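Local structure of DNA polymerase III, gamma subunit-related protein (Thermotoga maritima, 2GNO) at residues A[6-10]-A[38-44]; A[27-31]-A[138-142]; A[31-35]-A[116-120]; A[51-55]-A[86-90]; A[206-211]-A[247-251]. The protein probably binds DNA and resembles the gamma subunit of DNA polymerase III, with an AAA+-like core followed by a helical C-terminal part. One frame throughout, in Å; residues are numbered along the deposited sequence. Where two conformers were deposited one is given.

How the contacts relate
Contacts 1 to 4 lie in the N-terminal alpha/beta domain, and contact 5 lies in the helical C-terminal part. Helix 30-43 runs through contacts 1, 2 and 3. Its start serves contacts 2 and 3, which share Pro31 and have centres about 10 Å apart. Its end serves contact 1. Contacts 3 and 4 reach neighbouring strands of one parallel sheet, with centres about 9 Å apart; Asn118 and His89 join them. Along the chain, contacts 2 and 3 both span contact 4. Contact 5 opens only after the other four have closed. Its centre is about 34 Å from that of contact 1, so the alpha/beta domain and the helical C-terminal part pack as separate units.

Contact 1. Residues A[6-10]-A[38-44]; sequences LETLK and LPEYVEK
Three leucines form the apolar centre. Leu38 (chi1 t, chi2 p) brings CD1 to 4.1 Å from Leu6 CD2 and 3.9 Å from Leu9 CD1. Both segments are helical. The axes of 6-10 and 38-43 approach to 9.6 Å and cross at -68°. CA atoms pair as Leu6 with Leu38 at 6.8 Å and Lys10 with Val42 at 5.3 Å. Helix 38-43 is kinked at Pro39 and Glu40, whose N atoms lack a bond to the preceding turn.

Next outward is the ring of Tyr41 (chi1 t, chi2 85°). Leu6 CB sits over its face, 3.6 Å from the ring centroid, as a CH-pi contact. Lys10 has chi1 to chi3 all t. Its aliphatic part runs beside Tyr41 and Val42, with CD 3.9 Å from Tyr41 CE2 and CB 4.2 Å from Val42 CG2. Its NZ pairs with Glu14.

At the polar edge, Tyr41 OH donates to Glu7 OE1 at 2.6 Å. Water 1 links Glu7 OE1 to Lys44 NZ, 2.7 Å from each. Lys44 follows the helix with positive phi, and its NZ bonds weakly to Tyr41 O at 2.9 Å. This is oblique helix-helix packing, apolar at the centre and polar at the edge. It joins N-terminal helix 5-14 to the C-terminal end of helix 30-43 in an AAA+-like alpha/beta domain.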
# COMPACT_ATOMS: atom_id res chain seq x y z
N LEU A 6 -6.91 -14.78 -11.99
CA LEU A 6 -5.85 -15.75 -11.69
C LEU A 6 -5.83 -16.93 -12.67
O LEU A 6 -4.75 -17.37 -13.07
CB LEU A 6 -5.99 -16.25 -10.25
CG LEU A 6 -5.74 -15.29 -9.09
CD1 LEU A 6 -6.18 -15.88 -7.77
CD2 LEU A 6 -4.26 -14.88 -9.01
N GLU A 7 -7.01 -17.40 -13.09
CA GLU A 7 -7.13 -18.53 -14.02
C GLU A 7 -6.64 -18.19 -15.42
O GLU A 7 -6.04 -19.04 -16.08
CB GLU A 7 -8.58 -19.07 -14.06
CG GLU A 7 -8.74 -20.43 -14.77
CD GLU A 7 -7.91 -21.56 -14.13
OE1 GLU A 7 -7.71 -21.53 -12.89
OE2 GLU A 7 -7.48 -22.48 -14.86
N THR A 8 -6.88 -16.96 -15.87
CA THR A 8 -6.44 -16.50 -17.19
C THR A 8 -4.91 -16.45 -17.22
O THR A 8 -4.29 -16.92 -18.17
CB THR A 8 -7.07 -15.15 -17.55
OG1 THR A 8 -8.50 -15.28 -17.51
CG2 THR A 8 -6.65 -14.69 -18.94
N LEU A 9 -4.32 -15.89 -16.16
CA LEU A 9 -2.87 -15.83 -15.98
C LEU A 9 -2.22 -17.20 -15.94
O LEU A 9 -1.17 -17.40 -16.55
CB LEU A 9 -2.50 -15.11 -14.67
CG LEU A 9 -2.49 -13.59 -14.67
CD1 LEU A 9 -2.34 -13.05 -13.28
CD2 LEU A 9 -1.37 -13.10 -15.57
N LYS A 10 -2.82 -18.11 -15.18
CA LYS A 10 -2.34 -19.48 -15.02
C LYS A 10 -2.15 -20.17 -16.37
O LYS A 10 -1.12 -20.81 -16.60
CB LYS A 10 -3.33 -20.28 -14.13
CG LYS A 10 -2.93 -21.72 -13.88
CD LYS A 10 -3.87 -22.40 -12.93
CE LYS A 10 -3.53 -23.87 -12.74
NZ LYS A 10 -3.53 -24.66 -13.99
N LEU A 38 -0.26 -15.42 -6.80
CA LEU A 38 -0.14 -16.06 -8.10
C LEU A 38 0.61 -17.38 -8.16
O LEU A 38 0.11 -18.32 -8.74
CB LEU A 38 0.42 -15.08 -9.15
CG LEU A 38 0.48 -15.53 -10.61
CD1 LEU A 38 -0.89 -15.94 -11.07
CD2 LEU A 38 0.97 -14.40 -11.48
N PRO A 39 1.80 -17.47 -7.57
CA PRO A 39 2.54 -18.71 -7.64
C PRO A 39 1.82 -19.92 -7.08
O PRO A 39 1.84 -20.99 -7.71
CB PRO A 39 3.82 -18.38 -6.84
CG PRO A 39 3.89 -16.91 -6.89
CD PRO A 39 2.54 -16.43 -6.83
N GLU A 40 1.21 -19.77 -5.91
CA GLU A 40 0.44 -20.86 -5.31
C GLU A 40 -0.79 -21.18 -6.14
O GLU A 40 -1.16 -22.34 -6.24
CB GLU A 40 0.07 -20.57 -3.87
CG GLU A 40 -0.81 -21.64 -3.27
CD GLU A 40 -0.91 -21.57 -1.78
OE1 GLU A 40 -0.23 -20.76 -1.12
OE2 GLU A 40 -1.70 -22.34 -1.26
N TYR A 41 -1.42 -20.18 -6.74
CA TYR A 41 -2.56 -20.42 -7.59
C TYR A 41 -2.17 -21.25 -8.83
O TYR A 41 -2.90 -22.14 -9.23
CB TYR A 41 -3.25 -19.14 -8.02
CG TYR A 41 -4.56 -19.43 -8.71
CD1 TYR A 41 -5.72 -19.61 -7.98
CD2 TYR A 41 -4.61 -19.58 -10.10
CE1 TYR A 41 -6.92 -19.93 -8.62
CE2 TYR A 41 -5.80 -19.88 -10.73
CZ TYR A 41 -6.95 -20.05 -10.00
OH TYR A 41 -8.14 -20.35 -10.63
N VAL A 42 -1.01 -20.97 -9.42
CA VAL A 42 -0.56 -21.74 -10.58
C VAL A 42 -0.09 -23.14 -10.20
O VAL A 42 -0.40 -24.10 -10.87
CB VAL A 42 0.61 -21.03 -11.31
CG1 VAL A 42 1.21 -21.89 -12.46
CG2 VAL A 42 0.17 -19.69 -11.86
N GLU A 43 0.67 -23.24 -9.11
CA GLU A 43 1.26 -24.48 -8.69
C GLU A 43 0.41 -25.36 -7.80
O GLU A 43 0.73 -26.54 -7.65
CB GLU A 43 2.57 -24.17 -7.96
CG GLU A 43 3.60 -23.37 -8.78
CD GLU A 43 4.31 -24.17 -9.86
OE1 GLU A 43 4.26 -25.41 -9.83
OE2 GLU A 43 4.95 -23.54 -10.71
N LYS A 44 -0.66 -24.81 -7.21
CA LYS A 44 -1.55 -25.53 -6.31
C LYS A 44 -0.76 -26.13 -5.18
O LYS A 44 -0.97 -27.29 -4.80
CB LYS A 44 -2.36 -26.62 -7.05
CG LYS A 44 -3.10 -26.14 -8.28
CD LYS A 44 -4.02 -24.99 -7.98
CE LYS A 44 -4.77 -24.58 -9.20
NZ LYS A 44 -5.54 -23.33 -8.96
O HOH W 1 -6.89 -23.58 -11.31

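Contact 2. Residues A[27-31]-A[138-142]; sequences DLSYP and VNVPK
Segment 27-31 turns from loop into the helix that starts at Tyr30. Segment 138-140 is extended, and Pro141 precedes the next helix. CA pairs are Asp27 with Asn139 at 7.3 Å, Tyr30 with Val140 at 6.8 Å and Pro31 with Val138 at 6.7 Å.

Apolar contacts centre on Tyr30 (chi1 t, chi2 62°). Val140 CG2 lies over its ring, 3.9 Å from the centroid, as a CH-pi contact. Tyr30 CE2 is 3.9 Å from Val138 CB. Pro31 CG is 4.2 Å from Val138 CG2.

Two waters span the gap. Water 3 is 2.8 Å from Tyr30 OH and donates to Asn139 O at 3.1 Å. Water 2 donates to Val138 O at 2.4 Å and accepts weakly from Asp27 N at 3.3 Å.

Within 27-31, Asp27 OD1 accepts from Ser29 N at 2.9 Å, an Asx turn, and from Tyr30 N at 3.0 Å, an Asx motif. Between strand 19-24 and helix 30-43, this loop corresponds to the P-loop position, though a Walker A Gly-Lys-Ser/Thr is apparently absent.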
# COMPACT_ATOMS: atom_id res chain seq x y z
N ASP A 27 -6.08 -0.01 -7.56
CA ASP A 27 -6.20 -0.28 -6.11
C ASP A 27 -4.83 -0.15 -5.46
O ASP A 27 -3.81 -0.38 -6.12
CB ASP A 27 -6.85 -1.65 -5.86
CG ASP A 27 -7.14 -1.93 -4.37
OD1 ASP A 27 -6.22 -2.26 -3.61
OD2 ASP A 27 -8.32 -1.90 -3.97
N LEU A 28 -4.79 0.25 -4.19
CA LEU A 28 -3.50 0.43 -3.48
C LEU A 28 -2.71 -0.85 -3.22
O LEU A 28 -1.47 -0.82 -3.23
CB LEU A 28 -3.70 1.11 -2.12
CG LEU A 28 -4.28 2.53 -2.07
CD1 LEU A 28 -4.45 2.97 -0.63
CD2 LEU A 28 -3.42 3.51 -2.82
N SER A 29 -3.42 -1.96 -2.99
CA SER A 29 -2.81 -3.26 -2.70
C SER A 29 -3.21 -4.44 -3.57
O SER A 29 -2.51 -5.44 -3.52
CB SER A 29 -3.07 -3.61 -1.23
OG SER A 29 -4.45 -3.65 -0.97
N TYR A 30 -4.27 -4.36 -4.38
CA TYR A 30 -4.69 -5.50 -5.20
C TYR A 30 -3.59 -6.00 -6.16
O TYR A 30 -3.41 -7.19 -6.21
CB TYR A 30 -6.03 -5.27 -5.88
CG TYR A 30 -6.71 -6.48 -6.47
CD1 TYR A 30 -7.11 -7.54 -5.66
CD2 TYR A 30 -7.10 -6.50 -7.80
CE1 TYR A 30 -7.81 -8.64 -6.18
CE2 TYR A 30 -7.81 -7.56 -8.33
CZ TYR A 30 -8.16 -8.63 -7.52
OH TYR A 30 -8.85 -9.67 -8.08
N PRO A 31 -2.87 -5.11 -6.90
CA PRO A 31 -1.76 -5.59 -7.75
C PRO A 31 -0.72 -6.41 -6.98
O PRO A 31 -0.28 -7.44 -7.50
CB PRO A 31 -1.15 -4.32 -8.34
CG PRO A 31 -2.34 -3.33 -8.33
CD PRO A 31 -3.10 -3.66 -7.08
N VAL A 138 -5.66 -5.30 -13.50
CA VAL A 138 -6.46 -5.97 -12.46
C VAL A 138 -7.38 -4.99 -11.73
O VAL A 138 -6.96 -3.88 -11.38
CB VAL A 138 -5.60 -6.80 -11.44
CG1 VAL A 138 -4.90 -7.94 -12.15
CG2 VAL A 138 -4.57 -5.95 -10.71
N ASN A 139 -8.62 -5.43 -11.53
CA ASN A 139 -9.69 -4.66 -10.86
C ASN A 139 -10.30 -5.53 -9.79
O ASN A 139 -10.54 -6.71 -10.02
CB ASN A 139 -10.76 -4.28 -11.89
CG ASN A 139 -10.24 -3.29 -12.92
OD1 ASN A 139 -9.97 -2.13 -12.59
ND2 ASN A 139 -10.12 -3.73 -14.17
N VAL A 140 -10.52 -4.96 -8.61
CA VAL A 140 -11.11 -5.66 -7.47
C VAL A 140 -12.56 -5.86 -7.89
O VAL A 140 -13.23 -4.86 -8.13
CB VAL A 140 -11.03 -4.80 -6.19
CG1 VAL A 140 -11.78 -5.41 -5.03
CG2 VAL A 140 -9.57 -4.54 -5.79
N PRO A 141 -13.05 -7.12 -8.00
CA PRO A 141 -14.44 -7.31 -8.46
C PRO A 141 -15.51 -6.72 -7.55
O PRO A 141 -15.29 -6.60 -6.34
CB PRO A 141 -14.61 -8.84 -8.52
CG PRO A 141 -13.26 -9.39 -8.44
CD PRO A 141 -12.42 -8.42 -7.71
N LYS A 142 -16.66 -6.37 -8.15
CA LYS A 142 -17.79 -5.80 -7.41
C LYS A 142 -18.27 -6.75 -6.32
O LYS A 142 -18.58 -6.31 -5.22
CB LYS A 142 -18.95 -5.47 -8.35
O HOH W 2 -6.81 -2.75 -9.25
O HOH W 3 -9.58 -9.51 -10.80

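Contact 3. Residues A[31-35]-A[116-120]; sequences PREVS and VLNTR
Helix 31-35 lies on strand 116-119, nearly antiparallel to it. The axes approach to 8.1 Å at 166°. CA atoms pair as Pro31 with Asn118 at 5.9 Å and Ser35 with Val116 at 6.4 Å.

Pro31 comes first and points toward the strand. Its CB is 4.1 Å from Asn118 CB, and its O is 3.9 Å from the same CB. Arg32 has its CA-to-CB bond sideways; its CG is 3.6 Å from Asn118 OD1. Its guanidinium then leads away to a salt bridge with Asp56. Glu33 points away and meets helix 166-189.

Ser35, one turn after Pro31, faces the strand again. Chi1 is m, so OG donates back to Pro31 O at 2.7 Å. The same OG accepts from Asn118 ND2 at 3.0 Å and lies 3.7 Å from Val116 CG1. Asn118 (chi1 p, chi2 68°) reaches from the strand toward the helix to make this bond. Its ND2 also bonds to His89 ND1, and its OD1 accepts from Asp90 N. Strand side chains alternate, so Val116 and Asn118 face the helix while Leu117 and Thr119 face away.

The whole is a helix packed on the central strand of a parallel sheet with strand order 2-3-4-1-5, as in AAA+ modules. Asn118 and Thr119 end the fourth strand, the region where active AAA+ ATPases carry sensor 1.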
# COMPACT_ATOMS: atom_id res chain seq x y z
N PRO A 31 -2.87 -5.11 -6.90
CA PRO A 31 -1.76 -5.59 -7.75
C PRO A 31 -0.72 -6.41 -6.98
O PRO A 31 -0.28 -7.44 -7.50
CB PRO A 31 -1.15 -4.32 -8.34
CG PRO A 31 -2.34 -3.33 -8.33
CD PRO A 31 -3.10 -3.66 -7.08
N ARG A 32 -0.34 -5.95 -5.79
CA ARG A 32 0.62 -6.64 -4.92
C ARG A 32 0.10 -7.99 -4.43
O ARG A 32 0.84 -8.96 -4.41
CB ARG A 32 0.96 -5.78 -3.71
CG ARG A 32 1.80 -4.54 -3.99
CD ARG A 32 1.76 -3.59 -2.80
NE ARG A 32 2.10 -4.28 -1.55
CZ ARG A 32 3.32 -4.44 -1.04
NH1 ARG A 32 4.40 -3.91 -1.60
NH2 ARG A 32 3.47 -5.11 0.10
N GLU A 33 -1.17 -8.02 -4.01
CA GLU A 33 -1.81 -9.27 -3.50
C GLU A 33 -2.09 -10.30 -4.58
O GLU A 33 -1.99 -11.50 -4.32
CB GLU A 33 -3.07 -8.95 -2.72
CG GLU A 33 -2.79 -8.16 -1.45
CD GLU A 33 -1.90 -8.90 -0.49
OE1 GLU A 33 -2.12 -10.10 -0.25
OE2 GLU A 33 -0.99 -8.28 0.05
N VAL A 34 -2.45 -9.84 -5.77
CA VAL A 34 -2.61 -10.75 -6.89
C VAL A 34 -1.24 -11.41 -7.20
O VAL A 34 -1.17 -12.63 -7.44
CB VAL A 34 -3.17 -10.02 -8.14
CG1 VAL A 34 -3.09 -10.92 -9.38
CG2 VAL A 34 -4.62 -9.58 -7.88
N SER A 35 -0.19 -10.59 -7.21
CA SER A 35 1.19 -11.03 -7.45
C SER A 35 1.64 -12.08 -6.45
O SER A 35 2.20 -13.11 -6.84
CB SER A 35 2.18 -9.85 -7.42
OG SER A 35 1.81 -8.85 -8.36
N VAL A 116 7.12 -11.60 -12.00
CA VAL A 116 5.87 -10.90 -11.75
C VAL A 116 6.16 -9.52 -11.17
O VAL A 116 6.43 -9.37 -10.00
CB VAL A 116 4.98 -11.68 -10.75
CG1 VAL A 116 3.55 -11.06 -10.72
CG2 VAL A 116 4.90 -13.14 -11.16
N LEU A 117 6.12 -8.51 -12.02
CA LEU A 117 6.33 -7.15 -11.63
C LEU A 117 4.94 -6.59 -11.36
O LEU A 117 3.95 -7.10 -11.90
CB LEU A 117 6.94 -6.36 -12.78
CG LEU A 117 8.23 -6.84 -13.44
CD1 LEU A 117 8.68 -5.85 -14.50
CD2 LEU A 117 9.29 -6.98 -12.46
N ASN A 118 4.84 -5.58 -10.51
CA ASN A 118 3.55 -4.91 -10.29
C ASN A 118 3.74 -3.42 -10.09
O ASN A 118 4.77 -2.94 -9.59
CB ASN A 118 2.66 -5.58 -9.22
CG ASN A 118 3.25 -5.53 -7.83
OD1 ASN A 118 3.35 -4.48 -7.24
ND2 ASN A 118 3.54 -6.71 -7.26
N THR A 119 2.72 -2.68 -10.51
CA THR A 119 2.73 -1.22 -10.43
C THR A 119 1.33 -0.72 -10.70
O THR A 119 0.48 -1.46 -11.19
CB THR A 119 3.66 -0.58 -11.51
OG1 THR A 119 3.77 0.83 -11.29
CG2 THR A 119 3.13 -0.82 -12.94
N ARG A 120 1.10 0.53 -10.37
CA ARG A 120 -0.19 1.19 -10.59
C ARG A 120 -0.05 2.30 -11.65
O ARG A 120 -1.02 2.97 -11.98
CB ARG A 120 -0.60 1.82 -9.26
CG ARG A 120 -0.69 0.85 -8.05
CD ARG A 120 -0.83 1.63 -6.77
NE ARG A 120 -1.97 2.55 -6.85
CZ ARG A 120 -2.19 3.61 -6.06
NH1 ARG A 120 -1.33 3.97 -5.10
NH2 ARG A 120 -3.28 4.35 -6.26

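Contact 4. Residues A[51-55]-A[86-90]; sequences DVLEI and VIVHD
Strands 52-55 and 86-88 run parallel, 4.7 Å apart at 13°. Bridges pair Leu53 with Val86, Glu54 with Ile87 and Ile55 with Val88. Backbone bonds are Ile87 N to Leu53 O at 2.7 Å, Ile55 N to Ile87 O at 2.7 Å and His89 N to Ile55 O at 3.1 Å.

Side chains alternate between two faces. Leu53 (chi1 t, chi2 p), Ile55 (both chi m), Val86 (t) and Val88 (t) share one face. Ile55 CG2 is 4.3 Å from Val88 CG1, and helix 64-74 covers this side, as expected of a beta-alpha-beta crossover. Glu54 and Ile87 share the other face, under helix 30-43. Ile87 (m, t) sends CD1 to 3.6 Å from Val52 CG1. Val52 (t) also lines a pocket holding 2-ethoxyethanol, with Leu36, Pro47 and Ala49.

Glu54 is extended (chi1 and chi2 t, chi3 0°). His89 (chi1 m, chi2 -59°) turns its ring edge to it, and NE2 donates to Glu54 OE2 at 2.8 Å. His89 ND1 bonds to Asn118 ND2. With NE2 donating and ND1 facing an amide donor, the chemistry is consistent with a neutral histidine held in one tautomer.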
# COMPACT_ATOMS: atom_id res chain seq x y z
N ASP A 51 11.86 -21.28 -4.13
CA ASP A 51 11.05 -21.17 -5.38
C ASP A 51 10.40 -19.81 -5.72
O ASP A 51 10.05 -19.59 -6.87
CB ASP A 51 9.96 -22.25 -5.35
CG ASP A 51 10.52 -23.67 -5.37
OD1 ASP A 51 11.75 -23.82 -5.35
OD2 ASP A 51 9.74 -24.64 -5.42
N VAL A 52 10.23 -18.92 -4.74
CA VAL A 52 9.65 -17.58 -4.94
C VAL A 52 10.45 -16.51 -4.18
O VAL A 52 10.64 -16.61 -2.96
CB VAL A 52 8.18 -17.47 -4.44
CG1 VAL A 52 7.59 -16.08 -4.76
CG2 VAL A 52 7.32 -18.57 -5.02
N LEU A 53 10.86 -15.46 -4.90
CA LEU A 53 11.61 -14.35 -4.31
C LEU A 53 10.78 -13.08 -4.41
O LEU A 53 10.28 -12.75 -5.48
CB LEU A 53 12.93 -14.13 -5.06
CG LEU A 53 13.74 -12.87 -4.67
CD1 LEU A 53 14.19 -12.91 -3.24
CD2 LEU A 53 14.90 -12.69 -5.61
N GLU A 54 10.67 -12.36 -3.31
CA GLU A 54 9.94 -11.11 -3.25
C GLU A 54 10.94 -9.97 -3.11
O GLU A 54 11.80 -10.01 -2.23
CB GLU A 54 8.97 -11.13 -2.08
CG GLU A 54 7.97 -9.99 -2.04
CD GLU A 54 7.04 -10.08 -0.83
OE1 GLU A 54 7.17 -11.03 -0.04
OE2 GLU A 54 6.17 -9.21 -0.68
N ILE A 55 10.84 -8.98 -3.99
CA ILE A 55 11.69 -7.79 -3.97
C ILE A 55 10.78 -6.64 -3.60
O ILE A 55 9.83 -6.34 -4.33
CB ILE A 55 12.41 -7.56 -5.31
CG1 ILE A 55 13.46 -8.66 -5.55
CG2 ILE A 55 13.09 -6.20 -5.35
CD1 ILE A 55 14.71 -8.63 -4.60
N VAL A 86 9.58 -14.64 -9.37
CA VAL A 86 10.17 -13.46 -8.77
C VAL A 86 9.08 -12.39 -8.74
O VAL A 86 8.51 -12.10 -9.78
CB VAL A 86 11.39 -12.91 -9.56
CG1 VAL A 86 11.86 -11.58 -8.97
CG2 VAL A 86 12.51 -13.90 -9.56
N ILE A 87 8.81 -11.82 -7.56
CA ILE A 87 7.81 -10.79 -7.40
C ILE A 87 8.51 -9.46 -7.10
O ILE A 87 9.31 -9.39 -6.17
CB ILE A 87 6.83 -11.14 -6.30
CG1 ILE A 87 6.14 -12.48 -6.63
CG2 ILE A 87 5.80 -10.04 -6.13
CD1 ILE A 87 5.54 -13.14 -5.45
N VAL A 88 8.26 -8.45 -7.92
CA VAL A 88 8.88 -7.12 -7.72
C VAL A 88 7.72 -6.17 -7.52
O VAL A 88 7.01 -5.85 -8.46
CB VAL A 88 9.70 -6.67 -8.92
CG1 VAL A 88 10.40 -5.32 -8.62
CG2 VAL A 88 10.71 -7.75 -9.30
N HIS A 89 7.53 -5.71 -6.28
CA HIS A 89 6.41 -4.81 -5.98
C HIS A 89 6.69 -3.37 -6.33
O HIS A 89 7.79 -2.89 -6.07
CB HIS A 89 6.07 -4.86 -4.50
CG HIS A 89 5.57 -6.20 -4.02
ND1 HIS A 89 4.44 -6.79 -4.55
CD2 HIS A 89 5.94 -6.97 -2.98
CE1 HIS A 89 4.20 -7.92 -3.91
NE2 HIS A 89 5.08 -8.04 -2.94
N ASP A 90 5.72 -2.67 -6.92
CA ASP A 90 5.89 -1.25 -7.28
C ASP A 90 7.19 -1.01 -8.07
O ASP A 90 8.02 -0.17 -7.70
CB ASP A 90 5.76 -0.41 -6.00
CG ASP A 90 4.34 -0.43 -5.44
OD1 ASP A 90 3.38 -0.24 -6.22
OD2 ASP A 90 4.17 -0.57 -4.22

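Contact 5. Residues A[206-211]-A[247-251]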
# COMPACT_ATOMS: atom_id res chain seq x y z
N GLY A 206 -2.91 0.13 11.69
CA GLY A 206 -2.35 1.46 11.50
C GLY A 206 -3.40 2.50 11.09
O GLY A 206 -3.36 3.64 11.56
N TYR A 207 -4.30 2.10 10.19
CA TYR A 207 -5.38 2.96 9.70
C TYR A 207 -6.33 3.36 10.83
O TYR A 207 -6.66 4.54 10.97
CB TYR A 207 -6.10 2.25 8.55
CG TYR A 207 -7.37 2.90 8.08
CD1 TYR A 207 -7.41 4.26 7.76
CD2 TYR A 207 -8.52 2.15 7.84
CE1 TYR A 207 -8.58 4.86 7.32
CE2 TYR A 207 -9.68 2.73 7.38
CZ TYR A 207 -9.71 4.08 7.12
OH TYR A 207 -10.85 4.66 6.61
N LEU A 208 -6.75 2.37 11.62
CA LEU A 208 -7.62 2.57 12.77
C LEU A 208 -6.92 3.40 13.83
O LEU A 208 -7.56 4.25 14.45
CB LEU A 208 -8.16 1.23 13.32
CG LEU A 208 -9.03 0.43 12.34
CD1 LEU A 208 -9.56 -0.87 12.95
CD2 LEU A 208 -10.20 1.25 11.82
N ALA A 209 -5.62 3.20 14.03
CA ALA A 209 -4.88 4.02 15.01
C ALA A 209 -4.81 5.46 14.51
O ALA A 209 -4.93 6.39 15.32
CB ALA A 209 -3.50 3.45 15.24
N CYS A 210 -4.58 5.65 13.21
CA CYS A 210 -4.57 7.01 12.63
C CYS A 210 -5.94 7.68 12.80
O CYS A 210 -5.99 8.84 13.18
CB CYS A 210 -4.10 7.04 11.19
SG CYS A 210 -2.31 6.85 11.12
N ARG A 211 -7.01 6.95 12.50
CA ARG A 211 -8.38 7.47 12.67
C ARG A 211 -8.61 7.90 14.12
O ARG A 211 -9.15 8.98 14.38
CB ARG A 211 -9.44 6.44 12.26
CG ARG A 211 -9.62 6.31 10.76
CD ARG A 211 -10.75 5.35 10.36
NE ARG A 211 -12.06 5.68 10.95
CZ ARG A 211 -12.59 5.17 12.08
NH1 ARG A 211 -11.94 4.28 12.84
NH2 ARG A 211 -13.78 5.56 12.47
N ARG A 247 0.02 10.15 5.91
CA ARG A 247 -1.12 9.31 6.24
C ARG A 247 -2.30 10.08 6.75
O ARG A 247 -3.42 9.81 6.33
CB ARG A 247 -0.77 8.28 7.28
CG ARG A 247 0.22 7.33 6.79
CD ARG A 247 0.54 6.31 7.79
NE ARG A 247 -0.59 5.43 8.00
CZ ARG A 247 -0.52 4.26 8.62
NH1 ARG A 247 0.63 3.78 9.08
NH2 ARG A 247 -1.61 3.54 8.74
N LEU A 248 -2.07 11.03 7.66
CA LEU A 248 -3.16 11.82 8.20
C LEU A 248 -3.79 12.71 7.13
O LEU A 248 -5.01 12.83 7.08
CB LEU A 248 -2.71 12.64 9.42
CG LEU A 248 -2.24 11.85 10.65
CD1 LEU A 248 -1.96 12.83 11.78
CD2 LEU A 248 -3.26 10.83 11.11
N THR A 249 -2.96 13.32 6.28
CA THR A 249 -3.44 14.18 5.19
C THR A 249 -4.40 13.40 4.31
O THR A 249 -5.46 13.92 3.96
CB THR A 249 -2.26 14.74 4.38
OG1 THR A 249 -1.49 15.58 5.24
CG2 THR A 249 -2.74 15.58 3.20
N ARG A 250 -4.04 12.15 3.98
CA ARG A 250 -4.92 11.27 3.17
C ARG A 250 -6.24 10.99 3.88
O ARG A 250 -7.30 11.09 3.25
CB ARG A 250 -4.21 9.98 2.74
CG ARG A 250 -3.11 10.25 1.75
CD ARG A 250 -2.40 9.01 1.24
NE ARG A 250 -1.32 9.36 0.33
CZ ARG A 250 -1.47 9.51 -0.99
N ILE A 251 -6.20 10.68 5.17
CA ILE A 251 -7.43 10.42 5.94
C ILE A 251 -8.28 11.69 6.05
O ILE A 251 -9.48 11.64 5.81
CB ILE A 251 -7.12 9.82 7.34
CG1 ILE A 251 -6.52 8.42 7.17
CG2 ILE A 251 -8.41 9.72 8.19
CD1 ILE A 251 -5.97 7.83 8.43
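Ile251 is one bump. Its CD1 enters a hollow on helix 206-211 bordered by Tyr207, Cys210 and Arg211. It reaches 3.4 Å from Cys210 CB, 3.9 Å from Tyr207 CD1 at the ring edge and 4.3 Å from Arg211 N. Cys210 is its counterpart. It points toward the other helix between Arg247, Leu248 and Ile251, with CB 3.9 Å from Leu248 CD2.

Arg247 fills a second hollow. Its guanidinium lies along the start of segment 206-211, with Cys210 SG over one face and NE 3.8 Å from that sulfur. NH2 comes within 3.1 Å of Gly206 C. Glycine makes this possible, since an ideal CB there would clash with NH2. The contact packs helix 203-219 across helix 239-254 in the helical C-terminal part. The axes stay 10.4 Å apart, and the steep -75° crossing keeps the fit local. Leu248 also packs onto helix 283-298.

Polar ends find partners outside the patch. Arg247 NH1 bonds to Ser201 O, and Tyr207 OH bonds to Glu255. An unidentified bound molecule also lies near Arg247. The two segments share no hydrogen bond. Their direct join thus depends on shape, apolar contact and the packing of the Arg247 guanidinium on Gly206 and Cys210.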